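Side-chain contacts in hypothetical protein (Porphyromonas gingivalis W83, PDB 2P3P), which is of unknown function but belongs to the DUF3256 family and can bind a magnesium ion, with a possible membrane association of the full-length protein: residues Gly10-Cys15 with Asn66-Gln71; Leu17-Ser22 with Thr112-Leu117; Met29-Asp34 with Glu52-Gly57; Arg81-Ser86 with Tyr195-Gly200. All blocks are in the same frame, centred on the assembly; numbering follows the deposited sequence.

Contact 1 of 4, residues Gly10-Cys15 with Asn66-Gln71; sequences GELERC and NFIRIQ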
loop_
_atom_site.group_PDB
_atom_site.type_symbol
_atom_site.label_atom_id
_atom_site.label_comp_id
_atom_site.label_asym_id
_atom_site.label_seq_id
_atom_site.Cartn_x
_atom_site.Cartn_y
_atom_site.Cartn_z
ATOM N N GLY A 10 -2.130 -11.321 19.092
ATOM C CA GLY A 10 -1.233 -10.207 18.898
ATOM C C GLY A 10 -2.005 -8.937 18.686
ATOM O O GLY A 10 -3.227 -8.958 18.566
ATOM N N GLU A 11 -1.277 -7.831 18.560
ATOM C CA GLU A 11 -1.922 -6.534 18.470
ATOM C C GLU A 11 -2.674 -6.328 17.145
ATOM O O GLU A 11 -3.774 -5.746 17.143
ATOM C CB GLU A 11 -0.892 -5.434 18.685
ATOM C CG GLU A 11 -1.497 -4.085 18.757
ATOM C CD GLU A 11 -0.540 -3.038 19.178
ATOM O OE1 GLU A 11 0.697 -3.177 18.926
ATOM O OE2 GLU A 11 -1.017 -2.048 19.743
ATOM N N LEU A 12 -2.126 -6.838 16.041
ATOM C CA LEU A 12 -2.773 -6.647 14.737
ATOM C C LEU A 12 -4.104 -7.391 14.733
ATOM O O LEU A 12 -5.120 -6.836 14.283
ATOM C CB LEU A 12 -1.886 -7.099 13.578
ATOM C CG LEU A 12 -2.530 -6.945 12.193
ATOM C CD1 LEU A 12 -2.802 -5.457 11.939
ATOM C CD2 LEU A 12 -1.604 -7.564 11.114
ATOM N N GLU A 13 -4.088 -8.627 15.240
ATOM C CA GLU A 13 -5.320 -9.436 15.388
ATOM C C GLU A 13 -6.394 -8.715 16.213
ATOM O O GLU A 13 -7.561 -8.629 15.812
ATOM C CB GLU A 13 -5.015 -10.784 15.999
ATOM C CG GLU A 13 -6.249 -11.500 16.540
ATOM C CD GLU A 13 -6.060 -12.957 16.885
ATOM O OE1 GLU A 13 -4.948 -13.500 16.797
ATOM O OE2 GLU A 13 -7.081 -13.595 17.270
ATOM N N ARG A 14 -5.982 -8.158 17.355
ATOM C CA ARG A 14 -6.893 -7.375 18.198
ATOM C C ARG A 14 -7.531 -6.229 17.432
ATOM O O ARG A 14 -8.742 -6.042 17.457
ATOM C CB ARG A 14 -6.152 -6.807 19.402
ATOM C CG ARG A 14 -5.502 -7.869 20.278
ATOM C CD ARG A 14 -5.479 -7.437 21.733
ATOM N NE ARG A 14 -4.553 -6.333 21.983
ATOM C CZ ARG A 14 -3.226 -6.456 22.087
ATOM N NH1 ARG A 14 -2.635 -7.644 21.940
ATOM N NH2 ARG A 14 -2.482 -5.375 22.322
ATOM N N CYS A 15 -6.704 -5.457 16.742
ATOM C CA CYS A 15 -7.183 -4.278 15.987
ATOM C C CYS A 15 -8.107 -4.669 14.851
ATOM O O CYS A 15 -9.146 -4.023 14.634
ATOM C CB CYS A 15 -5.983 -3.473 15.474
ATOM S SG CYS A 15 -4.996 -2.747 16.758
ATOM N N ASN A 66 1.590 -10.721 11.924
ATOM C CA ASN A 66 2.255 -9.466 11.592
ATOM C C ASN A 66 1.801 -8.725 10.354
ATOM O O ASN A 66 2.281 -7.621 10.111
ATOM C CB ASN A 66 3.760 -9.682 11.548
ATOM C CG ASN A 66 4.299 -10.101 12.902
ATOM O OD1 ASN A 66 4.986 -11.110 13.013
ATOM N ND2 ASN A 66 3.963 -9.337 13.940
ATOM N N PHE A 67 0.871 -9.283 9.600
ATOM C CA PHE A 67 0.285 -8.538 8.473
ATOM C C PHE A 67 -1.010 -9.229 8.001
ATOM O O PHE A 67 -1.175 -10.457 8.158
ATOM C CB PHE A 67 1.290 -8.479 7.312
ATOM C CG PHE A 67 1.585 -9.840 6.698
ATOM C CD1 PHE A 67 0.802 -10.322 5.652
ATOM C CD2 PHE A 67 2.645 -10.612 7.140
ATOM C CE1 PHE A 67 1.033 -11.554 5.107
ATOM C CE2 PHE A 67 2.874 -11.903 6.560
ATOM C CZ PHE A 67 2.079 -12.335 5.567
ATOM N N ILE A 68 -1.916 -8.439 7.432
ATOM C CA ILE A 68 -3.118 -8.931 6.786
ATOM C C ILE A 68 -3.139 -8.350 5.357
ATOM O O ILE A 68 -2.968 -7.140 5.173
ATOM C CB ILE A 68 -4.377 -8.488 7.572
ATOM C CG1 ILE A 68 -4.398 -9.224 8.931
ATOM C CG2 ILE A 68 -5.646 -8.662 6.727
ATOM C CD1 ILE A 68 -5.369 -8.697 9.883
ATOM N N ARG A 69 -3.365 -9.222 4.371
ATOM C CA ARG A 69 -3.426 -8.807 2.973
ATOM C C ARG A 69 -4.735 -9.312 2.433
ATOM O O ARG A 69 -5.020 -10.528 2.489
ATOM C CB ARG A 69 -2.233 -9.354 2.173
ATOM C CG ARG A 69 -2.173 -8.835 0.702
ATOM C CD ARG A 69 -1.051 -9.488 -0.111
ATOM N NE ARG A 69 0.325 -9.325 0.363
ATOM C CZ ARG A 69 1.095 -8.264 0.163
ATOM N NH1 ARG A 69 0.643 -7.138 -0.411
ATOM N NH2 ARG A 69 2.328 -8.294 0.628
ATOM N N ILE A 70 -5.547 -8.371 1.984
ATOM C CA ILE A 70 -6.862 -8.630 1.451
ATOM C C ILE A 70 -6.948 -8.254 -0.051
ATOM O O ILE A 70 -6.500 -7.175 -0.462
ATOM C CB ILE A 70 -7.874 -7.815 2.252
ATOM C CG1 ILE A 70 -7.644 -8.014 3.762
ATOM C CG2 ILE A 70 -9.245 -8.218 1.919
ATOM C CD1 ILE A 70 -8.583 -7.217 4.613
ATOM N N GLN A 71 -7.510 -9.135 -0.868
ATOM C CA GLN A 71 -7.803 -8.811 -2.238
ATOM C C GLN A 71 -9.306 -8.690 -2.394
ATOM O O GLN A 71 -10.048 -9.568 -1.953
ATOM C CB GLN A 71 -7.301 -9.887 -3.206
ATOM C CG GLN A 71 -5.777 -10.196 -3.034
ATOM C CD GLN A 71 -4.830 -9.017 -3.331
ATOM O OE1 GLN A 71 -3.708 -8.966 -2.791
ATOM N NE2 GLN A 71 -5.265 -8.080 -4.161
#

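Contact 2 of 4, residues Leu17-Ser22 with Thr112-Leu117; sequences LAMPES and TEWKPL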
loop_
_atom_site.group_PDB
_atom_site.type_symbol
_atom_site.label_atom_id
_atom_site.label_comp_id
_atom_site.label_asym_id
_atom_site.label_seq_id
_atom_site.Cartn_x
_atom_site.Cartn_y
_atom_site.Cartn_z
ATOM N N LEU A 17 -9.978 -7.386 14.640
ATOM C CA LEU A 17 -11.238 -7.877 15.151
ATOM C C LEU A 17 -12.148 -6.686 15.565
ATOM O O LEU A 17 -13.364 -6.736 15.369
ATOM C CB LEU A 17 -10.999 -8.774 16.353
ATOM C CG LEU A 17 -10.436 -10.171 16.109
ATOM C CD1 LEU A 17 -10.028 -10.797 17.431
ATOM C CD2 LEU A 17 -11.479 -11.059 15.420
ATOM N N ALA A 18 -11.552 -5.653 16.150
ATOM C CA ALA A 18 -12.306 -4.460 16.617
ATOM C C ALA A 18 -12.420 -3.302 15.614
ATOM O O ALA A 18 -12.934 -2.223 15.939
ATOM C CB ALA A 18 -11.702 -3.959 17.922
HETATM N N MSE A 19 -11.956 -3.499 14.388
HETATM C CA MSE A 19 -12.059 -2.460 13.352
HETATM C C MSE A 19 -13.552 -2.231 13.043
HETATM O O MSE A 19 -14.280 -3.185 12.828
HETATM C CB MSE A 19 -11.318 -2.934 12.103
HETATM C CG MSE A 19 -11.282 -1.958 10.934
HETATM SE SE MSE A 19 -10.331 -2.776 9.443
HETATM C CE MSE A 19 -11.599 -4.213 9.138
ATOM N N PRO A 20 -14.027 -0.972 13.084
ATOM C CA PRO A 20 -15.423 -0.728 12.743
ATOM C C PRO A 20 -15.669 -1.129 11.275
ATOM O O PRO A 20 -14.833 -0.872 10.377
ATOM C CB PRO A 20 -15.579 0.797 12.896
ATOM C CG PRO A 20 -14.461 1.242 13.840
ATOM C CD PRO A 20 -13.310 0.259 13.491
ATOM N N GLU A 21 -16.815 -1.744 11.031
ATOM C CA GLU A 21 -17.210 -2.070 9.654
ATOM C C GLU A 21 -17.139 -0.840 8.721
ATOM O O GLU A 21 -16.735 -0.958 7.552
ATOM C CB GLU A 21 -18.628 -2.654 9.641
ATOM C CG GLU A 21 -19.072 -3.124 8.276
ATOM C CD GLU A 21 -20.418 -3.852 8.294
ATOM O OE1 GLU A 21 -20.754 -4.532 9.282
ATOM O OE2 GLU A 21 -21.130 -3.755 7.285
ATOM N N SER A 22 -17.578 0.319 9.218
ATOM C CA SER A 22 -17.604 1.551 8.406
ATOM C C SER A 22 -16.228 1.970 7.975
ATOM O O SER A 22 -16.084 2.504 6.911
ATOM C CB SER A 22 -18.325 2.686 9.128
ATOM O OG SER A 22 -18.678 3.765 8.244
ATOM N N THR A 112 -4.286 2.683 17.049
ATOM C CA THR A 112 -4.745 1.291 17.258
ATOM C C THR A 112 -6.243 1.192 17.606
ATOM O O THR A 112 -6.817 0.098 17.614
ATOM C CB THR A 112 -3.875 0.555 18.275
ATOM O OG1 THR A 112 -3.666 1.379 19.427
ATOM C CG2 THR A 112 -2.499 0.213 17.701
ATOM N N GLU A 113 -6.856 2.328 17.918
ATOM C CA GLU A 113 -8.299 2.431 18.163
ATOM C C GLU A 113 -9.084 2.969 16.968
ATOM O O GLU A 113 -10.246 3.423 17.143
ATOM C CB GLU A 113 -8.585 3.359 19.345
ATOM C CG GLU A 113 -8.024 2.894 20.704
ATOM C CD GLU A 113 -6.481 2.980 20.745
ATOM O OE1 GLU A 113 -5.897 4.053 20.507
ATOM O OE2 GLU A 113 -5.841 1.934 20.968
ATOM N N TRP A 114 -8.439 2.949 15.800
ATOM C CA TRP A 114 -9.010 3.297 14.475
ATOM C C TRP A 114 -9.335 4.783 14.276
ATOM O O TRP A 114 -10.204 5.152 13.482
ATOM C CB TRP A 114 -10.165 2.349 14.169
ATOM C CG TRP A 114 -9.638 0.952 14.001
ATOM C CD1 TRP A 114 -9.714 -0.076 14.887
ATOM C CD2 TRP A 114 -8.898 0.476 12.894
ATOM N NE1 TRP A 114 -9.087 -1.192 14.359
ATOM C CE2 TRP A 114 -8.601 -0.862 13.122
ATOM C CE3 TRP A 114 -8.514 1.056 11.672
ATOM C CZ2 TRP A 114 -7.888 -1.642 12.196
ATOM C CZ3 TRP A 114 -7.794 0.272 10.759
ATOM C CH2 TRP A 114 -7.490 -1.043 11.044
ATOM N N LYS A 115 -8.617 5.640 15.003
ATOM C CA LYS A 115 -8.742 7.085 14.830
ATOM C C LYS A 115 -7.831 7.422 13.675
ATOM O O LYS A 115 -6.669 7.066 13.726
ATOM C CB LYS A 115 -8.304 7.823 16.110
ATOM C CG LYS A 115 -8.443 9.341 16.094
ATOM C CD LYS A 115 -7.828 9.942 17.391
ATOM C CE LYS A 115 -8.155 11.394 17.577
ATOM N NZ LYS A 115 -7.339 12.228 16.689
ATOM N N PRO A 116 -8.353 8.076 12.620
ATOM C CA PRO A 116 -7.505 8.430 11.481
ATOM C C PRO A 116 -6.465 9.510 11.794
ATOM O O PRO A 116 -6.752 10.489 12.495
ATOM C CB PRO A 116 -8.501 8.918 10.426
ATOM C CG PRO A 116 -9.692 9.293 11.171
ATOM C CD PRO A 116 -9.752 8.479 12.391
ATOM N N LEU A 117 -5.263 9.291 11.281
ATOM C CA LEU A 117 -4.180 10.212 11.480
ATOM C C LEU A 117 -3.860 10.868 10.148
ATOM O O LEU A 117 -4.214 10.365 9.099
ATOM C CB LEU A 117 -3.007 9.520 12.115
ATOM C CG LEU A 117 -3.265 8.850 13.479
ATOM C CD1 LEU A 117 -2.046 7.987 13.910
ATOM C CD2 LEU A 117 -3.620 9.902 14.556
#

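Contact 3 of 4, residues Met29-Asp34 with Glu52-Gly57; sequences MEERND and ESSLGG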
loop_
_atom_site.group_PDB
_atom_site.type_symbol
_atom_site.label_atom_id
_atom_site.label_comp_id
_atom_site.label_asym_id
_atom_site.label_seq_id
_atom_site.Cartn_x
_atom_site.Cartn_y
_atom_site.Cartn_z
HETATM N N MSE A 29 -19.278 -6.966 9.752
HETATM C CA MSE A 29 -18.594 -7.202 11.033
HETATM C C MSE A 29 -18.697 -8.692 11.396
HETATM O O MSE A 29 -17.726 -9.333 11.812
HETATM C CB MSE A 29 -19.221 -6.335 12.132
HETATM C CG MSE A 29 -18.693 -6.601 13.526
HETATM SE SE MSE A 29 -16.799 -6.101 13.630
HETATM C CE MSE A 29 -16.969 -4.300 14.295
ATOM N N GLU A 30 -19.887 -9.225 11.202
ATOM C CA GLU A 30 -20.173 -10.620 11.483
ATOM C C GLU A 30 -19.400 -11.593 10.581
ATOM O O GLU A 30 -18.874 -12.567 11.074
ATOM C CB GLU A 30 -21.691 -10.863 11.425
ATOM C CG GLU A 30 -22.469 -9.960 12.381
ATOM C CD GLU A 30 -23.157 -8.778 11.688
ATOM O OE1 GLU A 30 -22.514 -8.093 10.833
ATOM O OE2 GLU A 30 -24.346 -8.554 12.018
ATOM N N GLU A 31 -19.327 -11.333 9.277
ATOM C CA GLU A 31 -18.456 -12.104 8.401
ATOM C C GLU A 31 -16.984 -12.072 8.876
ATOM O O GLU A 31 -16.296 -13.091 8.906
ATOM C CB GLU A 31 -18.558 -11.589 6.949
ATOM C CG GLU A 31 -19.885 -11.963 6.273
ATOM C CD GLU A 31 -20.065 -11.285 4.949
ATOM O OE1 GLU A 31 -19.464 -10.216 4.733
ATOM O OE2 GLU A 31 -20.771 -11.839 4.106
ATOM N N ARG A 32 -16.489 -10.879 9.193
ATOM C CA ARG A 32 -15.130 -10.727 9.698
ATOM C C ARG A 32 -14.867 -11.497 10.994
ATOM O O ARG A 32 -13.875 -12.243 11.107
ATOM C CB ARG A 32 -14.810 -9.253 9.917
ATOM C CG ARG A 32 -13.395 -9.000 10.416
ATOM C CD ARG A 32 -12.779 -7.666 9.978
ATOM N NE ARG A 32 -13.748 -6.569 9.905
ATOM C CZ ARG A 32 -14.119 -5.780 10.907
ATOM N NH1 ARG A 32 -13.627 -5.938 12.141
ATOM N NH2 ARG A 32 -15.028 -4.832 10.667
ATOM N N ASN A 33 -15.741 -11.328 11.970
ATOM C CA ASN A 33 -15.504 -11.967 13.248
ATOM C C ASN A 33 -15.773 -13.483 13.156
ATOM O O ASN A 33 -15.143 -14.256 13.867
ATOM C CB ASN A 33 -16.203 -11.219 14.398
ATOM C CG ASN A 33 -15.256 -10.220 15.094
ATOM O OD1 ASN A 33 -14.895 -9.172 14.525
ATOM N ND2 ASN A 33 -14.794 -10.592 16.290
ATOM N N ASP A 34 -16.621 -13.913 12.217
ATOM C CA ASP A 34 -16.804 -15.364 11.938
ATOM C C ASP A 34 -15.563 -15.947 11.185
ATOM O O ASP A 34 -15.100 -17.033 11.508
ATOM C CB ASP A 34 -18.140 -15.677 11.203
ATOM C CG ASP A 34 -19.425 -15.417 12.067
ATOM O OD1 ASP A 34 -19.382 -15.332 13.322
ATOM O OD2 ASP A 34 -20.526 -15.304 11.480
ATOM N N GLU A 52 -17.487 -15.035 -0.165
ATOM C CA GLU A 52 -18.351 -14.252 -1.041
ATOM C C GLU A 52 -19.177 -13.417 -0.086
ATOM O O GLU A 52 -20.043 -13.937 0.616
ATOM C CB GLU A 52 -19.238 -15.139 -1.918
ATOM C CG GLU A 52 -18.464 -15.976 -2.945
ATOM C CD GLU A 52 -19.361 -16.910 -3.746
ATOM O OE1 GLU A 52 -19.157 -18.139 -3.665
ATOM O OE2 GLU A 52 -20.270 -16.425 -4.459
ATOM N N SER A 53 -18.882 -12.129 -0.020
ATOM C CA SER A 53 -19.516 -11.280 0.980
ATOM C C SER A 53 -20.987 -10.987 0.651
ATOM O O SER A 53 -21.357 -10.743 -0.502
ATOM C CB SER A 53 -18.736 -9.995 1.217
ATOM O OG SER A 53 -19.464 -9.128 2.095
ATOM N N SER A 54 -21.819 -11.013 1.688
ATOM C CA SER A 54 -23.214 -10.605 1.566
ATOM C C SER A 54 -23.305 -9.190 1.029
ATOM O O SER A 54 -24.359 -8.770 0.567
ATOM C CB SER A 54 -23.912 -10.660 2.919
ATOM O OG SER A 54 -23.330 -9.741 3.835
ATOM N N LEU A 55 -22.204 -8.445 1.120
ATOM C CA LEU A 55 -22.181 -7.056 0.671
ATOM C C LEU A 55 -22.007 -6.961 -0.852
ATOM O O LEU A 55 -22.228 -5.913 -1.455
ATOM C CB LEU A 55 -21.062 -6.286 1.401
ATOM C CG LEU A 55 -21.352 -6.072 2.897
ATOM C CD1 LEU A 55 -20.176 -5.515 3.648
ATOM C CD2 LEU A 55 -22.557 -5.121 3.081
ATOM N N GLY A 56 -21.628 -8.084 -1.455
ATOM C CA GLY A 56 -21.315 -8.174 -2.860
ATOM C C GLY A 56 -19.831 -8.492 -2.907
ATOM O O GLY A 56 -19.044 -8.047 -2.067
ATOM N N GLY A 57 -19.433 -9.292 -3.870
ATOM C CA GLY A 57 -18.021 -9.393 -4.146
ATOM C C GLY A 57 -17.249 -10.387 -3.322
ATOM O O GLY A 57 -17.495 -10.620 -2.122
#

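Contact 4 of 4, residues Arg81-Ser86 with Tyr195-Gly200; sequences RILPFS and YRWQSG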
loop_
_atom_site.group_PDB
_atom_site.type_symbol
_atom_site.label_atom_id
_atom_site.label_comp_id
_atom_site.label_asym_id
_atom_site.label_seq_id
_atom_site.Cartn_x
_atom_site.Cartn_y
_atom_site.Cartn_z
ATOM N N ARG A 81 -0.619 -3.411 8.619
ATOM C CA ARG A 81 0.408 -3.836 9.584
ATOM C C ARG A 81 0.433 -2.835 10.717
ATOM O O ARG A 81 0.074 -1.699 10.494
ATOM C CB ARG A 81 1.795 -3.839 8.958
ATOM C CG ARG A 81 2.024 -4.930 7.965
ATOM C CD ARG A 81 3.496 -5.219 7.767
ATOM N NE ARG A 81 4.080 -5.801 8.970
ATOM C CZ ARG A 81 5.359 -5.714 9.273
ATOM N NH1 ARG A 81 6.175 -5.018 8.506
ATOM N NH2 ARG A 81 5.808 -6.288 10.377
ATOM N N ILE A 82 0.916 -3.260 11.887
ATOM C CA ILE A 82 1.288 -2.389 12.988
ATOM C C ILE A 82 2.733 -1.919 12.764
ATOM O O ILE A 82 3.606 -2.686 12.400
ATOM C CB ILE A 82 1.218 -3.138 14.369
ATOM C CG1 ILE A 82 -0.176 -3.632 14.625
ATOM C CG2 ILE A 82 1.489 -2.170 15.553
ATOM C CD1 ILE A 82 -1.134 -2.503 14.842
ATOM N N LEU A 83 2.976 -0.661 13.064
ATOM C CA LEU A 83 4.312 -0.070 13.104
ATOM C C LEU A 83 4.518 0.574 14.474
ATOM O O LEU A 83 3.592 1.145 15.089
ATOM C CB LEU A 83 4.497 0.990 12.016
ATOM C CG LEU A 83 4.274 0.607 10.561
ATOM C CD1 LEU A 83 4.330 1.838 9.645
ATOM C CD2 LEU A 83 5.291 -0.437 10.181
ATOM N N PRO A 84 5.732 0.465 14.995
ATOM C CA PRO A 84 5.964 1.008 16.329
ATOM C C PRO A 84 6.039 2.512 16.320
ATOM O O PRO A 84 6.832 3.057 15.573
ATOM C CB PRO A 84 7.334 0.433 16.713
ATOM C CG PRO A 84 7.999 0.057 15.481
ATOM C CD PRO A 84 6.936 -0.186 14.430
ATOM N N PHE A 85 5.248 3.171 17.165
ATOM C CA PHE A 85 5.343 4.630 17.281
ATOM C C PHE A 85 6.386 4.969 18.326
ATOM O O PHE A 85 7.171 5.916 18.180
ATOM C CB PHE A 85 3.989 5.307 17.589
ATOM C CG PHE A 85 4.101 6.776 17.593
ATOM C CD1 PHE A 85 4.111 7.492 16.398
ATOM C CD2 PHE A 85 4.313 7.444 18.789
ATOM C CE1 PHE A 85 4.299 8.880 16.404
ATOM C CE2 PHE A 85 4.522 8.821 18.800
ATOM C CZ PHE A 85 4.507 9.537 17.630
ATOM N N SER A 86 6.353 4.239 19.427
ATOM C CA SER A 86 7.468 4.174 20.346
ATOM C C SER A 86 7.791 2.705 20.592
ATOM O O SER A 86 7.335 1.837 19.858
ATOM C CB SER A 86 7.101 4.859 21.656
ATOM O OG SER A 86 6.158 4.099 22.363
ATOM N N TYR A 195 12.141 2.995 1.421
ATOM C CA TYR A 195 11.976 3.797 2.628
ATOM C C TYR A 195 11.970 2.861 3.850
ATOM O O TYR A 195 11.499 1.720 3.810
ATOM C CB TYR A 195 10.640 4.555 2.536
ATOM C CG TYR A 195 10.581 5.720 1.546
ATOM C CD1 TYR A 195 10.606 7.023 2.011
ATOM C CD2 TYR A 195 10.410 5.516 0.156
ATOM C CE1 TYR A 195 10.573 8.089 1.146
ATOM C CE2 TYR A 195 10.355 6.575 -0.730
ATOM C CZ TYR A 195 10.415 7.870 -0.249
ATOM O OH TYR A 195 10.376 8.962 -1.099
ATOM N N ARG A 196 12.474 3.380 4.946
ATOM C CA ARG A 196 12.577 2.640 6.181
ATOM C C ARG A 196 11.871 3.465 7.257
ATOM O O ARG A 196 12.005 4.687 7.331
ATOM C CB ARG A 196 14.055 2.415 6.540
ATOM C CG ARG A 196 14.241 1.445 7.668
ATOM C CD ARG A 196 15.719 1.068 7.862
ATOM N NE ARG A 196 15.855 0.466 9.176
ATOM C CZ ARG A 196 16.949 0.496 9.944
ATOM N NH1 ARG A 196 18.070 1.101 9.543
ATOM N NH2 ARG A 196 16.929 -0.104 11.140
ATOM N N TRP A 197 11.107 2.782 8.086
ATOM C CA TRP A 197 10.439 3.395 9.231
ATOM C C TRP A 197 11.461 3.630 10.334
ATOM O O TRP A 197 12.093 2.690 10.843
ATOM C CB TRP A 197 9.358 2.464 9.712
ATOM C CG TRP A 197 8.481 2.973 10.807
ATOM C CD1 TRP A 197 8.516 2.604 12.099
ATOM C CD2 TRP A 197 7.379 3.891 10.683
ATOM N NE1 TRP A 197 7.521 3.220 12.790
ATOM C CE2 TRP A 197 6.794 4.001 11.944
ATOM C CE3 TRP A 197 6.808 4.573 9.619
ATOM C CZ2 TRP A 197 5.684 4.832 12.195
ATOM C CZ3 TRP A 197 5.715 5.409 9.867
ATOM C CH2 TRP A 197 5.177 5.524 11.137
ATOM N N GLN A 198 11.636 4.892 10.680
ATOM C CA GLN A 198 12.661 5.280 11.605
ATOM C C GLN A 198 12.047 6.387 12.434
ATOM O O GLN A 198 11.682 7.438 11.900
ATOM C CB GLN A 198 13.909 5.768 10.851
ATOM C CG GLN A 198 14.659 4.661 10.091
ATOM C CD GLN A 198 15.736 5.163 9.114
ATOM O OE1 GLN A 198 15.946 6.366 8.950
ATOM N NE2 GLN A 198 16.435 4.228 8.474
ATOM N N SER A 199 11.904 6.118 13.730
ATOM C CA SER A 199 11.365 7.074 14.686
ATOM C C SER A 199 10.065 7.711 14.191
ATOM O O SER A 199 9.953 8.941 14.057
ATOM C CB SER A 199 12.410 8.148 15.012
ATOM O OG SER A 199 12.682 8.953 13.874
ATOM N N GLY A 200 9.100 6.845 13.915
ATOM C CA GLY A 200 7.732 7.255 13.674
ATOM C C GLY A 200 7.486 7.888 12.318
ATOM O O GLY A 200 6.526 8.643 12.188
HETATM O O HOH W 1 9.315 4.348 15.208
#

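Contact 1 of 4, residues Gly10-Cys15 with Asn66-Gln71
Leu12 and Ile68 make an apolar helix-on-sheet contact, in which the first turn of helix 11-18 rests against strand 67-72 of the seven-stranded antiparallel sheet. Leu12 contributes most of the buried surface. Its CG lies anti to the backbone N (chi1 179°), which turns CG and its methyls to the strand. One branch then does nearly all the touching: Leu12 CD2 sits 3.4 Å from Phe67 N and 3.7 Å from Asn66 C, lying on the backbone of these two residues. The same methyl packs against the flank of Ile68, with Leu12 CD2 3.9 Å from Ile68 CG1, and Leu12 CG approaches Ile68 CD1 at 4.1 Å. The two side chains cross obliquely, and the one leucine methyl touches both the backbone at residues 66-67 and the isoleucine branch. Phe67, one residue before Ile68, points its CB away from the helix, in keeping with the alternation of an extended chain. Gly10 occupies the N-cap position, and its O accepts a bond from Arg14 N that starts the helix. On the strand side, Asn66 O receives Arg81 NE, while Ile68 pairs through its backbone with Met80. With methyls and methylenes as the side-chain groups that meet, the contact depends on close fit and exclusion of water rather than on directional bonds.

Contact 2 of 4, residues Leu17-Ser22 with Thr112-Leu117
Met19, a selenomethionine in this structure, has CG anti to its backbone N (chi1 -178°) and keeps the chain straight through chi2, which carries CB and CG across the indole of Trp114. On the other segment the Trp114 CG is anti to the carbonyl carbon (chi1 -66°), which places the indole on the side of residues 18-20. The central interaction is a CH-pi contact: Met19 CG stands 3.6 Å from the centroid of the Trp114 six-membered ring, almost on the ring normal. The chain bends at chi3, about the CG-SE bond, turning CE aside, while the selenium makes a Met-aromatic contact, oblique to the ring, with Met19 SE 4.1 Å from the same centroid. At the other end of the indole, Met19 CA covers the pyrrole part of that face, 3.4 Å from Trp114 NE1. Pro20 extends the apolar cover, its CD lying 3.8 Å from Trp114 CG in an oblique approach. The polar end of the indole is satisfied as well, since Trp114 NE1 is hydrogen-bonded to Cys15 O of helix 11-18. Tyr110 meets the tryptophan edge-to-face, and Ile92 of strand 90-98 also touches it. The indole thus reaches from the loop between strands 104-111 and 116-117 to Met19 and Pro20, while Met19 O, bonded to Arg32 NH2, links this junction to helix 29-39.

Contact 3 of 4, residues Met29-Asp34 with Glu52-Gly57
The carboxylate of Glu31 is the flat group here, and it meets residues 53 and 54 along its oxygen edge, each oxygen facing a different serine. Ser53 OG donates to Glu31 OE1 at 2.9 Å, and Ser54 N donates to Glu31 OE2 at 2.8 Å along a nearly straight line, with an N-H...O angle of 176°. Both bonds use syn lone pairs, so the two donors address the carboxylate as a fork and would resist its rotation about chi3; they probably also favour its charged form. The side chain extends beyond CG to reach across from helix 29-39. Its target is the connection between strands 47-52 and 58-64, a beta hairpin in which Ser53 to Gly56 form a type I turn closed by Gly56 N to Ser53 O. Ser53 N and Gly57 O pair at the base of the turn. Ser53 OG, anti to its backbone N (chi1 174°), also accepts from Leu55 N in an ST turn, although the modelled position of that nitrogen is less certain. A second acceptor role falls to Glu31 OE1, which receives Thr28 N from just ahead of the helix.

Contact 4 of 4, residues Arg81-Ser86 with Tyr195-Gly200
Trp197 and Leu83, helped by Pro84, join the two antiparallel beta-sheets of the chain: the tryptophan belongs to strand 193-197 of the four-stranded sheet, while the leucine and proline end strand 77-84 of the seven-stranded one. Trp197 has the most surface covered. Its CG, anti to the backbone N, carries the indole over to the other sheet. Leu83 lies over one face in a CH-pi contact, with Leu83 CD1 3.7 Å from the centroid of the Trp197 six-membered ring and 10° off its normal. Leu83 CB follows over the junction of the two rings, 3.8 Å from Trp197 CE2. On the opposite face the chain folds back, and Gly200 C sits 3.5 Å above the indole plane toward its rim, so the ring is clasped between leucine and glycine. The ring of Phe85 approaches Gly200 more loosely. Pro84 passes alongside the five-membered ring, its CD 3.8 Å from Trp197 NE1. Beyond these segments, Phe202 meets the tryptophan edge-to-face and also touches Leu83. The indole N-H bonds Pro84 O, which lies in the ring plane and receives Trp197 NE1 at 2.9 Å with an N-H...O angle of 173°, although the donor is tilted 32° from the carbonyl plane. Pro84 O has a second donor as well, water 1, which lies 2.8 Å from that oxygen and accepts from Gly200 N at the same distance.

Contacts 1 and 2 share helix 11-18, their centres about 12 Å apart, and also pack together where Glu11 OE2 lies 3.4 Å from Thr112 CG2. Contact 3 lies about 17 Å, centre to centre, from each of them; it touches contact 2, with Glu21 OE1 2.9 Å from Met29 N, but not contact 1. Contact 4 uses strand 77-84, the neighbour of strand 67-72 in contact 1, and Leu12 CA packs 4.0 Å from Ile82 CG1 between the two. Contacts 1 to 3 thus attach the helical segments to the seven-stranded sheet and its hairpin, whereas contact 4, about 31 Å from contact 3 between centres, joins that sheet to the four-stranded one. All four lie away from the magnesium-binding Ser149.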